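PDB 3K63: membrane-associated lipoprotein from Ureaplasma parvum, which is of unknown function but is a probably palmitoylated lipoprotein associated with the cell membrane, here represented by its Lipoprotein_17 domain. Local coordinates for residues Thr16-Leu21 / Ile58-Phe63; Tyr29-Pro34 / Gly102-Asn106. All blocks are in the same frame, centred on the assembly; numbering follows the deposited sequence.

Interaction 1: residues Thr16-Leu21 / Ile58-Phe63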
ATOM      1  N   THR A  16       5.552  10.499  -3.917  1.00 63.69           N
ATOM      2  CA  THR A  16       6.901  10.010  -3.661  1.00 61.77           C
ATOM      3  C   THR A  16       7.166   8.683  -4.347  1.00 59.07           C
ATOM      4  O   THR A  16       8.267   8.448  -4.842  1.00 59.88           O
ATOM      5  CB  THR A  16       7.143   9.799  -2.178  1.00 61.29           C
ATOM      6  OG1 THR A  16       6.643  10.928  -1.450  1.00 67.15           O
ATOM      7  CG2 THR A  16       8.642   9.634  -1.916  1.00 59.04           C
ATOM      8  N   PHE A  17       6.172   7.804  -4.351  1.00 52.97           N
ATOM      9  CA  PHE A  17       6.337   6.505  -4.984  1.00 55.12           C
ATOM     10  C   PHE A  17       5.010   5.880  -5.372  1.00 55.10           C
ATOM     11  O   PHE A  17       3.935   6.334  -4.981  1.00 52.48           O
ATOM     12  CB  PHE A  17       7.056   5.528  -4.049  1.00 52.96           C
ATOM     13  CG  PHE A  17       6.195   5.035  -2.906  1.00 53.54           C
ATOM     14  CD1 PHE A  17       5.793   5.906  -1.898  1.00 50.47           C
ATOM     15  CD2 PHE A  17       5.775   3.703  -2.846  1.00 49.31           C
ATOM     16  CE1 PHE A  17       4.989   5.466  -0.848  1.00 48.49           C
ATOM     17  CE2 PHE A  17       4.967   3.253  -1.795  1.00 48.38           C
ATOM     18  CZ  PHE A  17       4.575   4.142  -0.792  1.00 49.76           C
ATOM     19  N   ASP A  18       5.117   4.813  -6.142  1.00 53.04           N
ATOM     20  CA  ASP A  18       3.973   4.050  -6.572  1.00 51.80           C
ATOM     21  C   ASP A  18       4.430   2.607  -6.495  1.00 51.47           C
ATOM     22  O   ASP A  18       5.634   2.330  -6.406  1.00 49.14           O
ATOM     23  CB  ASP A  18       3.597   4.394  -8.008  1.00 52.58           C
ATOM     24  CG  ASP A  18       2.780   5.673  -8.110  1.00 61.52           C
ATOM     25  OD1 ASP A  18       1.820   5.840  -7.320  1.00 61.70           O
ATOM     26  OD2 ASP A  18       3.084   6.510  -8.993  1.00 63.98           O
ATOM     27  N   PHE A  19       3.480   1.685  -6.498  1.00 51.55           N
ATOM     28  CA  PHE A  19       3.833   0.282  -6.455  1.00 46.32           C
ATOM     29  C   PHE A  19       3.011  -0.429  -7.503  1.00 47.78           C
ATOM     30  O   PHE A  19       1.983   0.067  -7.968  1.00 45.36           O
ATOM     31  CB  PHE A  19       3.557  -0.333  -5.075  1.00 41.49           C
ATOM     32  CG  PHE A  19       2.105  -0.363  -4.697  1.00 40.35           C
ATOM     33  CD1 PHE A  19       1.566   0.625  -3.874  1.00 42.19           C
ATOM     34  CD2 PHE A  19       1.271  -1.374  -5.163  1.00 40.39           C
ATOM     35  CE1 PHE A  19       0.218   0.607  -3.515  1.00 40.84           C
ATOM     36  CE2 PHE A  19      -0.081  -1.410  -4.817  1.00 38.08           C
ATOM     37  CZ  PHE A  19      -0.611  -0.415  -3.988  1.00 39.04           C
ATOM     38  N   LYS A  20       3.486  -1.596  -7.889  1.00 48.39           N
ATOM     39  CA  LYS A  20       2.789  -2.385  -8.857  1.00 48.96           C
ATOM     40  C   LYS A  20       3.002  -3.784  -8.316  1.00 50.16           C
ATOM     41  O   LYS A  20       4.084  -4.111  -7.832  1.00 43.66           O
ATOM     42  CB  LYS A  20       3.428  -2.195 -10.234  1.00 59.13           C
ATOM     43  CG  LYS A  20       2.412  -2.247 -11.370  1.00 65.57           C
ATOM     44  CD  LYS A  20       2.982  -1.886 -12.749  1.00 69.92           C
ATOM     45  CE  LYS A  20       3.768  -3.047 -13.357  1.00 71.95           C
ATOM     46  NZ  LYS A  20       4.323  -2.671 -14.692  1.00 78.00           N
ATOM     47  N   LEU A  21       1.949  -4.590  -8.360  1.00 48.39           N
ATOM     48  CA  LEU A  21       2.011  -5.953  -7.863  1.00 43.96           C
ATOM     49  C   LEU A  21       2.296  -6.946  -8.977  1.00 44.33           C
ATOM     50  O   LEU A  21       1.668  -6.920 -10.040  1.00 43.13           O
ATOM     51  CB  LEU A  21       0.697  -6.329  -7.185  1.00 41.98           C
ATOM     52  CG  LEU A  21       0.580  -6.172  -5.669  1.00 43.94           C
ATOM     53  CD1 LEU A  21       0.668  -4.718  -5.267  1.00 42.61           C
ATOM     54  CD2 LEU A  21      -0.756  -6.791  -5.218  1.00 45.76           C
ATOM     55  N   ILE A  58      12.168   2.996   0.233  1.00 48.91           N
ATOM     56  CA  ILE A  58      10.802   2.700   0.634  1.00 46.20           C
ATOM     57  C   ILE A  58      10.382   1.307   0.206  1.00 46.50           C
ATOM     58  O   ILE A  58      10.405   0.988  -0.985  1.00 45.54           O
ATOM     59  CB  ILE A  58       9.807   3.640  -0.026  1.00 47.62           C
ATOM     60  CG1 ILE A  58      10.043   5.096   0.385  1.00 47.76           C
ATOM     61  CG2 ILE A  58       8.410   3.188   0.329  1.00 45.32           C
ATOM     62  CD1 ILE A  58       9.115   6.084  -0.360  1.00 46.60           C
ATOM     63  N   LYS A  59       9.970   0.496   1.175  1.00 47.84           N
ATOM     64  CA  LYS A  59       9.490  -0.861   0.905  1.00 40.28           C
ATOM     65  C   LYS A  59       8.130  -1.034   1.542  1.00 38.88           C
ATOM     66  O   LYS A  59       7.884  -0.533   2.638  1.00 39.73           O
ATOM     67  CB  LYS A  59      10.397  -1.907   1.531  1.00 40.38           C
ATOM     68  CG  LYS A  59      11.725  -2.176   0.822  1.00 45.46           C
ATOM     69  CD  LYS A  59      11.537  -2.667  -0.608  1.00 46.42           C
ATOM     70  CE  LYS A  59      12.872  -3.139  -1.196  1.00 49.48           C
ATOM     71  NZ  LYS A  59      13.950  -2.105  -1.160  1.00 53.20           N
ATOM     72  N   ILE A  60       7.225  -1.719   0.862  1.00 41.06           N
ATOM     73  CA  ILE A  60       5.929  -1.988   1.463  1.00 36.18           C
ATOM     74  C   ILE A  60       6.125  -3.433   1.916  1.00 34.05           C
ATOM     75  O   ILE A  60       6.278  -4.329   1.095  1.00 36.47           O
ATOM     76  CB  ILE A  60       4.808  -1.926   0.433  1.00 35.06           C
ATOM     77  CG1 ILE A  60       4.591  -0.472   0.013  1.00 36.40           C
ATOM     78  CG2 ILE A  60       3.537  -2.551   1.005  1.00 33.38           C
ATOM     79  CD1 ILE A  60       3.659  -0.295  -1.210  1.00 42.63           C
ATOM     80  N   ILE A  61       6.152  -3.681   3.215  1.00 32.96           N
ATOM     81  CA  ILE A  61       6.363  -5.051   3.665  1.00 33.99           C
ATOM     82  C   ILE A  61       5.049  -5.818   3.908  1.00 33.02           C
ATOM     83  O   ILE A  61       5.038  -7.058   3.858  1.00 29.53           O
ATOM     84  CB  ILE A  61       7.298  -5.077   4.919  1.00 37.08           C
ATOM     85  CG1 ILE A  61       6.613  -4.445   6.131  1.00 37.40           C
ATOM     86  CG2 ILE A  61       8.571  -4.313   4.614  1.00 32.88           C
ATOM     87  CD1 ILE A  61       7.510  -4.451   7.407  1.00 30.88           C
ATOM     88  N   ASN A  62       3.955  -5.077   4.132  1.00 37.16           N
ATOM     89  CA  ASN A  62       2.628  -5.678   4.359  1.00 38.33           C
ATOM     90  C   ASN A  62       1.482  -4.763   3.983  1.00 33.44           C
ATOM     91  O   ASN A  62       1.583  -3.549   4.117  1.00 36.06           O
ATOM     92  CB  ASN A  62       2.408  -6.059   5.823  1.00 34.44           C
ATOM     93  CG  ASN A  62       3.320  -7.172   6.277  1.00 36.01           C
ATOM     94  OD1 ASN A  62       4.318  -6.927   6.956  1.00 40.73           O
ATOM     95  ND2 ASN A  62       3.000  -8.405   5.887  1.00 33.62           N
ATOM     96  N   PHE A  63       0.404  -5.352   3.489  1.00 33.03           N
ATOM     97  CA  PHE A  63      -0.795  -4.602   3.169  1.00 37.92           C
ATOM     98  C   PHE A  63      -1.782  -5.104   4.237  1.00 41.40           C
ATOM     99  O   PHE A  63      -1.940  -6.311   4.440  1.00 34.57           O
ATOM    100  CB  PHE A  63      -1.303  -4.959   1.778  1.00 35.88           C
ATOM    101  CG  PHE A  63      -0.576  -4.263   0.657  1.00 34.79           C
ATOM    102  CD1 PHE A  63      -0.794  -2.917   0.397  1.00 37.20           C
ATOM    103  CD2 PHE A  63       0.322  -4.958  -0.149  1.00 31.71           C
ATOM    104  CE1 PHE A  63      -0.132  -2.283  -0.649  1.00 38.41           C
ATOM    105  CE2 PHE A  63       0.980  -4.329  -1.187  1.00 32.05           C
ATOM    106  CZ  PHE A  63       0.756  -2.993  -1.435  1.00 32.32           C
TER

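Interaction 2: residues Tyr29-Pro34 / Gly102-Asn106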
ATOM      1  N   TYR A  29      -4.682   1.338  -9.410  1.00 49.96           N
ATOM      2  CA  TYR A  29      -5.165   1.211  -8.052  1.00 49.64           C
ATOM      3  C   TYR A  29      -6.675   1.180  -7.997  1.00 53.87           C
ATOM      4  O   TYR A  29      -7.250   0.386  -7.254  1.00 50.72           O
ATOM      5  CB  TYR A  29      -4.692   2.379  -7.202  1.00 50.62           C
ATOM      6  CG  TYR A  29      -3.199   2.551  -7.153  1.00 56.07           C
ATOM      7  CD1 TYR A  29      -2.359   1.452  -6.978  1.00 48.25           C
ATOM      8  CD2 TYR A  29      -2.622   3.816  -7.244  1.00 53.83           C
ATOM      9  CE1 TYR A  29      -0.979   1.605  -6.895  1.00 44.84           C
ATOM     10  CE2 TYR A  29      -1.249   3.977  -7.159  1.00 54.66           C
ATOM     11  CZ  TYR A  29      -0.436   2.865  -6.985  1.00 47.82           C
ATOM     12  OH  TYR A  29       0.920   3.000  -6.891  1.00 52.96           O
ATOM     13  N   ASP A  30      -7.325   2.040  -8.779  1.00 53.93           N
ATOM     14  CA  ASP A  30      -8.779   2.096  -8.737  1.00 54.40           C
ATOM     15  C   ASP A  30      -9.515   0.950  -9.426  1.00 52.64           C
ATOM     16  O   ASP A  30     -10.735   0.960  -9.489  1.00 50.49           O
ATOM     17  CB  ASP A  30      -9.288   3.453  -9.262  1.00 57.95           C
ATOM     18  CG  ASP A  30      -8.877   3.740 -10.704  1.00 63.00           C
ATOM     19  OD1 ASP A  30      -8.269   2.864 -11.358  1.00 58.90           O
ATOM     20  OD2 ASP A  30      -9.180   4.861 -11.177  1.00 66.54           O
ATOM     21  N   GLN A  31      -8.778  -0.023  -9.953  1.00 54.01           N
ATOM     22  CA  GLN A  31      -9.384  -1.183 -10.609  1.00 53.74           C
ATOM     23  C   GLN A  31      -9.139  -2.410  -9.712  1.00 52.78           C
ATOM     24  O   GLN A  31      -9.512  -3.541 -10.047  1.00 51.58           O
ATOM     25  CB  GLN A  31      -8.761  -1.416 -11.993  1.00 51.82           C
ATOM     26  CG  GLN A  31      -9.109  -0.338 -13.019  1.00 55.69           C
ATOM     27  CD  GLN A  31      -8.263  -0.431 -14.291  1.00 68.88           C
ATOM     28  OE1 GLN A  31      -7.286  -1.187 -14.353  1.00 64.33           O
ATOM     29  NE2 GLN A  31      -8.631   0.349 -15.310  1.00 74.21           N
ATOM     30  N   LEU A  32      -8.528  -2.169  -8.552  1.00 50.44           N
ATOM     31  CA  LEU A  32      -8.209  -3.246  -7.613  1.00 47.98           C
ATOM     32  C   LEU A  32      -8.831  -3.106  -6.240  1.00 44.51           C
ATOM     33  O   LEU A  32      -8.630  -2.119  -5.545  1.00 43.29           O
ATOM     34  CB  LEU A  32      -6.701  -3.370  -7.444  1.00 46.14           C
ATOM     35  CG  LEU A  32      -5.918  -3.895  -8.638  1.00 45.33           C
ATOM     36  CD1 LEU A  32      -4.453  -3.662  -8.376  1.00 45.79           C
ATOM     37  CD2 LEU A  32      -6.212  -5.372  -8.865  1.00 41.68           C
ATOM     38  N   LEU A  33      -9.588  -4.117  -5.846  1.00 41.87           N
ATOM     39  CA  LEU A  33     -10.214  -4.108  -4.535  1.00 45.02           C
ATOM     40  C   LEU A  33      -9.126  -4.314  -3.478  1.00 44.12           C
ATOM     41  O   LEU A  33      -8.145  -5.024  -3.718  1.00 41.21           O
ATOM     42  CB  LEU A  33     -11.225  -5.244  -4.430  1.00 47.40           C
ATOM     43  CG  LEU A  33     -12.557  -5.102  -5.169  1.00 49.67           C
ATOM     44  CD1 LEU A  33     -13.199  -6.477  -5.327  1.00 44.38           C
ATOM     45  CD2 LEU A  33     -13.482  -4.137  -4.409  1.00 43.22           C
ATOM     46  N   PRO A  34      -9.264  -3.669  -2.314  1.00 42.85           N
ATOM     47  CA  PRO A  34      -8.225  -3.881  -1.312  1.00 44.60           C
ATOM     48  C   PRO A  34      -7.986  -5.364  -1.066  1.00 44.38           C
ATOM     49  O   PRO A  34      -6.836  -5.786  -0.937  1.00 44.18           O
ATOM     50  CB  PRO A  34      -8.775  -3.161  -0.091  1.00 44.53           C
ATOM     51  CG  PRO A  34      -9.393  -1.939  -0.728  1.00 45.40           C
ATOM     52  CD  PRO A  34     -10.101  -2.506  -1.966  1.00 43.35           C
ATOM     53  N   GLY A 102      -8.418   5.240  -2.546  1.00 49.59           N
ATOM     54  CA  GLY A 102      -8.395   5.377  -3.989  1.00 51.05           C
ATOM     55  C   GLY A 102      -8.385   4.044  -4.712  1.00 53.38           C
ATOM     56  O   GLY A 102      -8.195   3.988  -5.938  1.00 54.59           O
ATOM     57  N   PHE A 103      -8.535   2.963  -3.956  1.00 50.65           N
ATOM     58  CA  PHE A 103      -8.559   1.641  -4.557  1.00 54.32           C
ATOM     59  C   PHE A 103     -10.008   1.351  -4.924  1.00 53.55           C
ATOM     60  O   PHE A 103     -10.926   2.032  -4.457  1.00 52.65           O
ATOM     61  CB  PHE A 103      -8.053   0.604  -3.562  1.00 51.04           C
ATOM     62  CG  PHE A 103      -6.606   0.763  -3.210  1.00 50.31           C
ATOM     63  CD1 PHE A 103      -5.611   0.343  -4.088  1.00 48.89           C
ATOM     64  CD2 PHE A 103      -6.233   1.369  -2.012  1.00 51.73           C
ATOM     65  CE1 PHE A 103      -4.264   0.528  -3.778  1.00 47.93           C
ATOM     66  CE2 PHE A 103      -4.886   1.556  -1.698  1.00 49.41           C
ATOM     67  CZ  PHE A 103      -3.902   1.137  -2.581  1.00 49.20           C
ATOM     68  N   LYS A 104     -10.224   0.367  -5.784  1.00 48.62           N
ATOM     69  CA  LYS A 104     -11.581   0.011  -6.174  1.00 46.72           C
ATOM     70  C   LYS A 104     -12.421  -0.302  -4.936  1.00 51.49           C
ATOM     71  O   LYS A 104     -11.896  -0.748  -3.913  1.00 52.97           O
ATOM     72  CB  LYS A 104     -11.555  -1.200  -7.095  1.00 47.58           C
ATOM     73  CG  LYS A 104     -12.927  -1.643  -7.525  1.00 48.62           C
ATOM     74  CD  LYS A 104     -12.842  -2.422  -8.815  1.00 48.14           C
ATOM     75  CE  LYS A 104     -14.208  -2.888  -9.264  1.00 45.67           C
ATOM     76  NZ  LYS A 104     -14.113  -3.746 -10.476  1.00 50.71           N
ATOM     77  N   SER A 105     -13.725  -0.062  -5.017  1.00 56.06           N
ATOM     78  CA  SER A 105     -14.624  -0.335  -3.890  1.00 54.88           C
ATOM     79  C   SER A 105     -16.037  -0.659  -4.373  1.00 57.56           C
ATOM     80  O   SER A 105     -16.383  -0.404  -5.527  1.00 59.06           O
ATOM     81  CB  SER A 105     -14.684   0.877  -2.966  1.00 52.25           C
ATOM     82  OG  SER A 105     -15.229   1.987  -3.656  1.00 46.90           O
ATOM     83  N   ASN A 106     -16.830  -1.254  -3.490  1.00 60.87           N
ATOM     84  CA  ASN A 106     -18.213  -1.585  -3.789  1.00 63.06           C
ATOM     85  C   ASN A 106     -18.932  -1.349  -2.464  1.00 64.15           C
ATOM     86  O   ASN A 106     -18.433  -1.731  -1.401  1.00 63.45           O
ATOM     87  CB  ASN A 106     -18.345  -3.040  -4.275  1.00 60.31           C
ATOM     88  CG  ASN A 106     -18.638  -4.025  -3.160  1.00 63.64           C
ATOM     89  OD1 ASN A 106     -17.738  -4.461  -2.437  1.00 63.85           O
ATOM     90  ND2 ASN A 106     -19.914  -4.399  -3.027  1.00 64.89           N
TER

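Interaction 1: residues Thr16-Leu21 / Ile58-Phe63
Strand 17-21 and the 58-63 part of strand 56-64 face each other at 9.3 Å between axes, crossing at -44°, with no hydrogen bond between them: they belong to two different sheets and meet through apolar side chains, flat rings and branched isoleucines that suit a buried layer. F17 and F19 both take the p rotamer and reach toward the other strand, while D18, between them, turns away. I58 and I60 answer with m,t side chains, which extend CD1 forward. I58 lays CG2 over the face of the F17 ring, 4.0 Å from its centroid, a CH-pi contact. The slim tip of I60 fits between the two phenyl rings, CD1 being 3.8 Å from F17 CE2, at the ring edge, and 3.5 Å from F19 CD1. F63 (m) also points inward because I61 and N62 form a classic beta bulge against strand 79-87, which shifts the alternation. Its ring meets F19 obliquely. L21 has its CA-to-CB bond sideways and chi1 between wells at -95°, yet CD1 lies 4.1 Å from F63 CE2. Strand 79-87 lies beside 56-64, its L81 and L83 touching I60; strand 45-49 pairs with 17-21, its I47 touching F19; I37 of helix 34-40 covers L21 and F63.

Interaction 2: residues Tyr29-Pro34 / Gly102-Asn106
Y29 opens the short 3-10 segment 29-31, and its carbonyl has several partners: Y29 O accepts the backbone N of L32 at 3.1 Å, takes a weak hydrogen bond from K104 N at 3.3 Å, and receives a CA-H...O contact from F103 CA at 3.2 Å. The tyrosine ring meets the F103 ring obliquely, centroids 5.7 Å apart, while its hydroxyl bonds to F19 N and D18 OD1. At D30, CA lies 3.4 Å from G102 O; G102 has phi/psi of 102/7, where a side chain would jam against the preceding carbonyl, so glycine suits this loop. D30 O rests 3.3 Å from K104 CB, and Q31 O is 3.7 Å from K104 CD, so the lysine lends its aliphatic stem to the backbone while its amine leads away. Here, in the Lipoprotein_17 domain, the 3-10 turn leading into helix 34-40 meets the loop after strand 93-100, two weak backbone bonds from K104 N combining with packing of the F103, K104, L33 and P34 side chains. L32 O takes the second of these bonds, at 3.0 Å from K104 N; the CA-to-CB bond of L32 points away from 102-106, and its side chain packs on I37. L33, the N-cap residue of helix 34-40, swings CD2 back to 4.0 Å from both K104 CG and S105 CA. P34, suited to a helix's first turn, where no backbone NH is required, sets CG 4.0 Å from F103 CB.

Although their centres are 16 Å apart, interactions 1 and 2 touch directly through Y29 and F103. Y29 OH lies 2.9 Å from F19 N and 3.0 Å from D18 OD1, both probable hydrogen bonds, so the loop 29-34 is tied to strand 17-21 from which the chain has just come. Packing continues alongside, with F103 CE1 3.8 Å from F19 CZ; F19 therefore belongs to the apolar layer between the sheets and also borders interaction 2. Helix 34-40 adds a second bridge, since I37 touches L21 and F63 of interaction 1 and L32 and F103 of interaction 2. The four segments alternate along the chain, knitting early and late parts of one domain together.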